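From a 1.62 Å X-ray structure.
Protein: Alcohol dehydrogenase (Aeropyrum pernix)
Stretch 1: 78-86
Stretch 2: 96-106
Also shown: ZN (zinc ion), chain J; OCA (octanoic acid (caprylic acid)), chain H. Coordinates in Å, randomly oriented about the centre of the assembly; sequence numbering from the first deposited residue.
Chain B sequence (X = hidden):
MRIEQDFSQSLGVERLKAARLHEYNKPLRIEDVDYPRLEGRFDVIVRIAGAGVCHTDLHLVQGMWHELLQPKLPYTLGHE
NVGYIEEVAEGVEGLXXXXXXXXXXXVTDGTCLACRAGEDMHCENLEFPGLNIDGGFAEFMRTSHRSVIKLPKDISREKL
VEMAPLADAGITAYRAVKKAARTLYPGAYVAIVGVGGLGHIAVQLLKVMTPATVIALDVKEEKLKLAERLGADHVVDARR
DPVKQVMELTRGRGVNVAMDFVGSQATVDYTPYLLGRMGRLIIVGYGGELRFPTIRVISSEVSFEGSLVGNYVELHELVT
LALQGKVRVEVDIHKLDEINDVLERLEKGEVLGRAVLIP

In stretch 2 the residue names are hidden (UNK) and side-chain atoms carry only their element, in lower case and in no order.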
# COMPACT_ATOMS: atom_id res chain seq x y z
N GLY B 78 28.62 -13.22 -17.52
CA GLY B 78 27.72 -14.27 -17.01
C GLY B 78 27.17 -13.88 -15.64
O GLY B 78 27.90 -13.96 -14.65
N HIS B 79 25.89 -13.51 -15.57
CA HIS B 79 25.33 -13.02 -14.30
C HIS B 79 24.08 -13.79 -13.85
O HIS B 79 23.33 -13.31 -12.98
CB HIS B 79 24.99 -11.52 -14.40
CG HIS B 79 24.06 -11.20 -15.54
ND1 HIS B 79 24.52 -10.95 -16.82
CD2 HIS B 79 22.72 -11.02 -15.58
CE1 HIS B 79 23.49 -10.70 -17.60
NE2 HIS B 79 22.38 -10.75 -16.88
N GLU B 80 23.93 -15.00 -14.35
CA GLU B 80 22.75 -15.81 -14.10
C GLU B 80 23.22 -17.20 -13.73
O GLU B 80 23.22 -18.15 -14.52
CB GLU B 80 21.83 -15.76 -15.35
CG GLU B 80 20.51 -16.48 -15.17
CD GLU B 80 19.60 -16.22 -16.35
OE1 GLU B 80 19.66 -17.02 -17.30
OE2 GLU B 80 18.87 -15.21 -16.33
N ASN B 81 23.61 -17.35 -12.45
CA ASN B 81 24.48 -18.47 -12.10
C ASN B 81 23.98 -19.40 -11.01
O ASN B 81 23.49 -18.95 -10.00
CB ASN B 81 25.82 -17.89 -11.65
CG ASN B 81 26.44 -17.07 -12.78
OD1 ASN B 81 26.58 -17.58 -13.88
ND2 ASN B 81 26.84 -15.83 -12.48
N VAL B 82 24.17 -20.69 -11.25
CA VAL B 82 24.01 -21.72 -10.20
C VAL B 82 25.27 -22.58 -10.16
O VAL B 82 26.02 -22.63 -11.16
CB VAL B 82 22.80 -22.67 -10.43
CG1 VAL B 82 21.47 -21.92 -10.16
CG2 VAL B 82 22.85 -23.33 -11.82
N GLY B 83 25.51 -23.23 -9.03
CA GLY B 83 26.69 -24.05 -8.95
C GLY B 83 26.78 -24.71 -7.59
O GLY B 83 25.78 -24.89 -6.90
N TYR B 84 28.00 -25.10 -7.26
CA TYR B 84 28.27 -25.77 -6.00
C TYR B 84 29.35 -24.99 -5.29
O TYR B 84 30.31 -24.51 -5.91
CB TYR B 84 28.78 -27.19 -6.27
CG TYR B 84 27.82 -28.06 -7.02
CD1 TYR B 84 27.90 -28.17 -8.41
CD2 TYR B 84 26.82 -28.73 -6.35
CE1 TYR B 84 27.00 -28.97 -9.13
CE2 TYR B 84 25.92 -29.53 -7.04
CZ TYR B 84 26.02 -29.64 -8.43
OH TYR B 84 25.15 -30.43 -9.11
N ILE B 85 29.21 -24.82 -3.98
CA ILE B 85 30.26 -24.14 -3.24
C ILE B 85 31.57 -24.87 -3.53
O ILE B 85 31.60 -26.11 -3.51
CB ILE B 85 29.97 -24.14 -1.72
CG1 ILE B 85 28.69 -23.32 -1.38
CG2 ILE B 85 31.17 -23.62 -0.92
CD1 ILE B 85 28.78 -21.82 -1.58
N GLU B 86 32.63 -24.08 -3.75
CA GLU B 86 33.98 -24.67 -3.85
C GLU B 86 34.71 -24.43 -2.53
O GLU B 86 35.22 -25.41 -1.92
CB GLU B 86 34.73 -24.12 -5.06
CG GLU B 86 36.18 -24.64 -5.03
CD GLU B 86 36.28 -26.13 -5.28
OE1 GLU B 86 35.40 -26.75 -5.95
OE2 GLU B 86 37.27 -26.71 -4.77
N UNK B 96 29.52 -25.12 2.70
CA UNK B 96 30.73 -25.93 2.57
C UNK B 96 30.80 -26.54 1.19
O UNK B 96 29.79 -26.66 0.47
o UNK B 96 28.95 -29.78 4.97
c UNK B 96 29.80 -28.01 3.70
o UNK B 96 30.54 -28.69 5.92
c UNK B 96 29.78 -28.90 4.96
c UNK B 96 30.85 -26.95 3.72
N UNK B 97 32.01 -26.93 0.82
CA UNK B 97 32.26 -27.52 -0.48
C UNK B 97 31.19 -28.53 -0.83
O UNK B 97 30.91 -29.46 -0.06
c UNK B 97 33.69 -28.14 -0.57
n UNK B 97 36.89 -29.55 -4.30
c UNK B 97 33.95 -28.79 -1.95
c UNK B 97 35.54 -29.61 -3.70
c UNK B 97 35.43 -28.86 -2.35
N UNK B 98 30.62 -28.37 -2.02
CA UNK B 98 29.65 -29.30 -2.57
C UNK B 98 28.20 -28.82 -2.42
O UNK B 98 27.32 -29.41 -3.09
N UNK B 99 27.94 -27.81 -1.59
CA UNK B 99 26.55 -27.41 -1.35
C UNK B 99 26.01 -26.78 -2.65
O UNK B 99 26.64 -25.86 -3.17
c UNK B 99 26.46 -26.36 -0.26
c UNK B 99 26.66 -26.92 1.15
o UNK B 99 26.89 -26.13 2.12
o UNK B 99 26.54 -28.16 1.29
N UNK B 100 24.86 -27.21 -3.14
CA UNK B 100 24.28 -26.56 -4.33
C UNK B 100 23.68 -25.21 -3.97
O UNK B 100 23.04 -25.06 -2.92
c UNK B 100 23.18 -27.53 -4.78
c UNK B 100 24.07 -28.39 -2.70
c UNK B 100 22.76 -28.21 -3.43
N UNK B 101 23.88 -24.25 -4.87
CA UNK B 101 23.48 -22.87 -4.57
C UNK B 101 23.03 -22.17 -5.85
O UNK B 101 23.39 -22.54 -7.00
c UNK B 101 24.64 -22.03 -3.97
c UNK B 101 25.07 -22.59 -2.59
c UNK B 101 25.86 -21.92 -4.93
N UNK B 102 22.20 -21.14 -5.64
CA UNK B 102 21.85 -20.21 -6.70
C UNK B 102 22.30 -18.84 -6.22
O UNK B 102 22.26 -18.52 -5.03
c UNK B 102 19.99 -19.24 -8.19
c UNK B 102 20.32 -20.25 -7.04
c UNK B 102 19.43 -19.91 -5.79
c UNK B 102 18.59 -19.55 -8.78
N UNK B 103 22.78 -18.04 -7.15
CA UNK B 103 23.37 -16.75 -6.78
C UNK B 103 22.55 -15.56 -7.16
O UNK B 103 22.21 -15.36 -8.34
c UNK B 103 24.78 -16.57 -7.40
c UNK B 103 27.14 -17.47 -7.74
c UNK B 103 25.74 -17.72 -7.09
c UNK B 103 25.93 -17.85 -5.59
N UNK B 104 22.24 -14.71 -6.17
CA UNK B 104 21.70 -13.40 -6.49
C UNK B 104 22.77 -12.60 -7.24
O UNK B 104 23.95 -12.68 -6.91
c UNK B 104 19.27 -11.15 -5.44
n UNK B 104 21.21 -10.23 -5.85
c UNK B 104 20.60 -11.40 -5.44
c UNK B 104 20.29 -9.30 -6.08
c UNK B 104 21.36 -12.66 -5.20
n UNK B 104 19.10 -9.84 -5.83
N UNK B 105 22.41 -11.92 -8.33
CA UNK B 105 23.48 -11.34 -9.15
C UNK B 105 24.21 -10.16 -8.55
O UNK B 105 25.24 -9.80 -9.11
c UNK B 105 21.07 -11.76 -8.92
c UNK B 105 22.76 -10.96 -10.47
c UNK B 105 21.30 -11.05 -10.19
N UNK B 106 23.71 -9.53 -7.49
CA UNK B 106 24.37 -8.38 -6.86
C UNK B 106 25.25 -8.84 -5.71
O UNK B 106 24.87 -9.75 -4.96
c UNK B 106 23.31 -7.43 -6.29
ZN ZN J . 20.42 -10.35 -17.41
C1 OCA H . 20.50 -7.74 -16.09
C2 OCA H . 20.59 -6.21 -16.17
C3 OCA H . 20.97 -5.61 -14.81
C4 OCA H . 21.46 -4.17 -14.86
C5 OCA H . 21.97 -3.76 -13.48
C6 OCA H . 22.26 -2.27 -13.41
C7 OCA H . 22.67 -1.79 -12.02
C8 OCA H . 22.94 -0.29 -12.07
O1 OCA H . 20.38 -8.43 -17.14
O2 OCA H . 20.51 -8.31 -14.98
O HOH W 1 23.63 -15.02 -10.68
O HOH W 2 36.13 -28.65 -7.56

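Position 96 carries three carbons, the third holding two oxygens. Its CA-to-CB bond points away from stretch 1. The backbone does the work: the O of position 96 lies 3.3 Å from I85 CB. The carboxylate on a three-carbon chain is a glutamate, E96.

Position 97 has four carbons in a row ending in nitrogen. That terminal nitrogen lies 2.9 Å from E86 OE2. Such an unbranched chain is a lysine, K97. All four chi angles are t, so the chain is fully extended. It reaches the end of stretch 1, where K97 NZ forms a salt bridge with E86 OE2. A water accepts a weak hydrogen bond from K97 NZ and donates one to E86 OE1.

Position 98 has no side-chain atoms. Its N donates to I85 O at 2.9 Å, and its O sits at the edge of the Y84 ring, 3.4 Å from Y84 CD2. It is G98. Its phi of 100° and psi of -14° would jam a CB against the carbonyl O of K97, so the backbone itself calls for glycine.

Position 99 shows two carbons, the second carrying two oxygens. Across to stretch 1, I85 N donates to the O of position 99 at 2.9 Å. This is D99. It closes a type II turn from E96: D99 N donates to E96 O at 3.0 Å, and E96 N donates to D99 OD2 at 2.9 Å.

Position 100 has three carbons closing a ring onto the backbone N. Its CB lies 4.1 Å from Y84 CE2. The ring is the mark of proline. P100 has no N-H to give. It falls at a non-hydrogen-bonded pair with Y84, where none is needed across the strands.

Position 101 has one carbon carrying two others. One terminal carbon lies 3.9 Å from I85 CG1. It is V101. It pairs with G83 through two hydrogen bonds: G83 N to V101 O at 3.0 Å and V101 N to G83 O at 2.9 Å.

Position 102 has four carbons, forked at the first, with one arm two carbons long. A carbon of that arm meets V82 CG1 at 3.6 Å. This is I102.

Position 103 also has four carbons, but forked at the second. Its N donates to N81 O at 3.1 Å. It is L103. A water donates to L103 O and H79 O and accepts from N81 N.

Position 104 has one carbon and then a five-membered ring of three carbons and two nitrogens. It does not touch stretch 1. It is H104; H104 ND1 accepts from the backbone N of position 106.

Position 105 has another three-carbon ring closed onto the backbone N. Its CB lies 3.5 Å from H79 O. It is P105.

Position 106 has a single carbon and no contact with stretch 1. It is A106.

The contact is an antiparallel strand pairing held chiefly by backbone hydrogen bonds. V82, Y84, P100 and I102 share one face. The salt bridge from K97, within the turn, adds a charged link to E86. Beyond the strand, H79 NE2 binds zinc at 2.1 Å.

Stretch 2, residues 96-106: EKGDPVILHPA
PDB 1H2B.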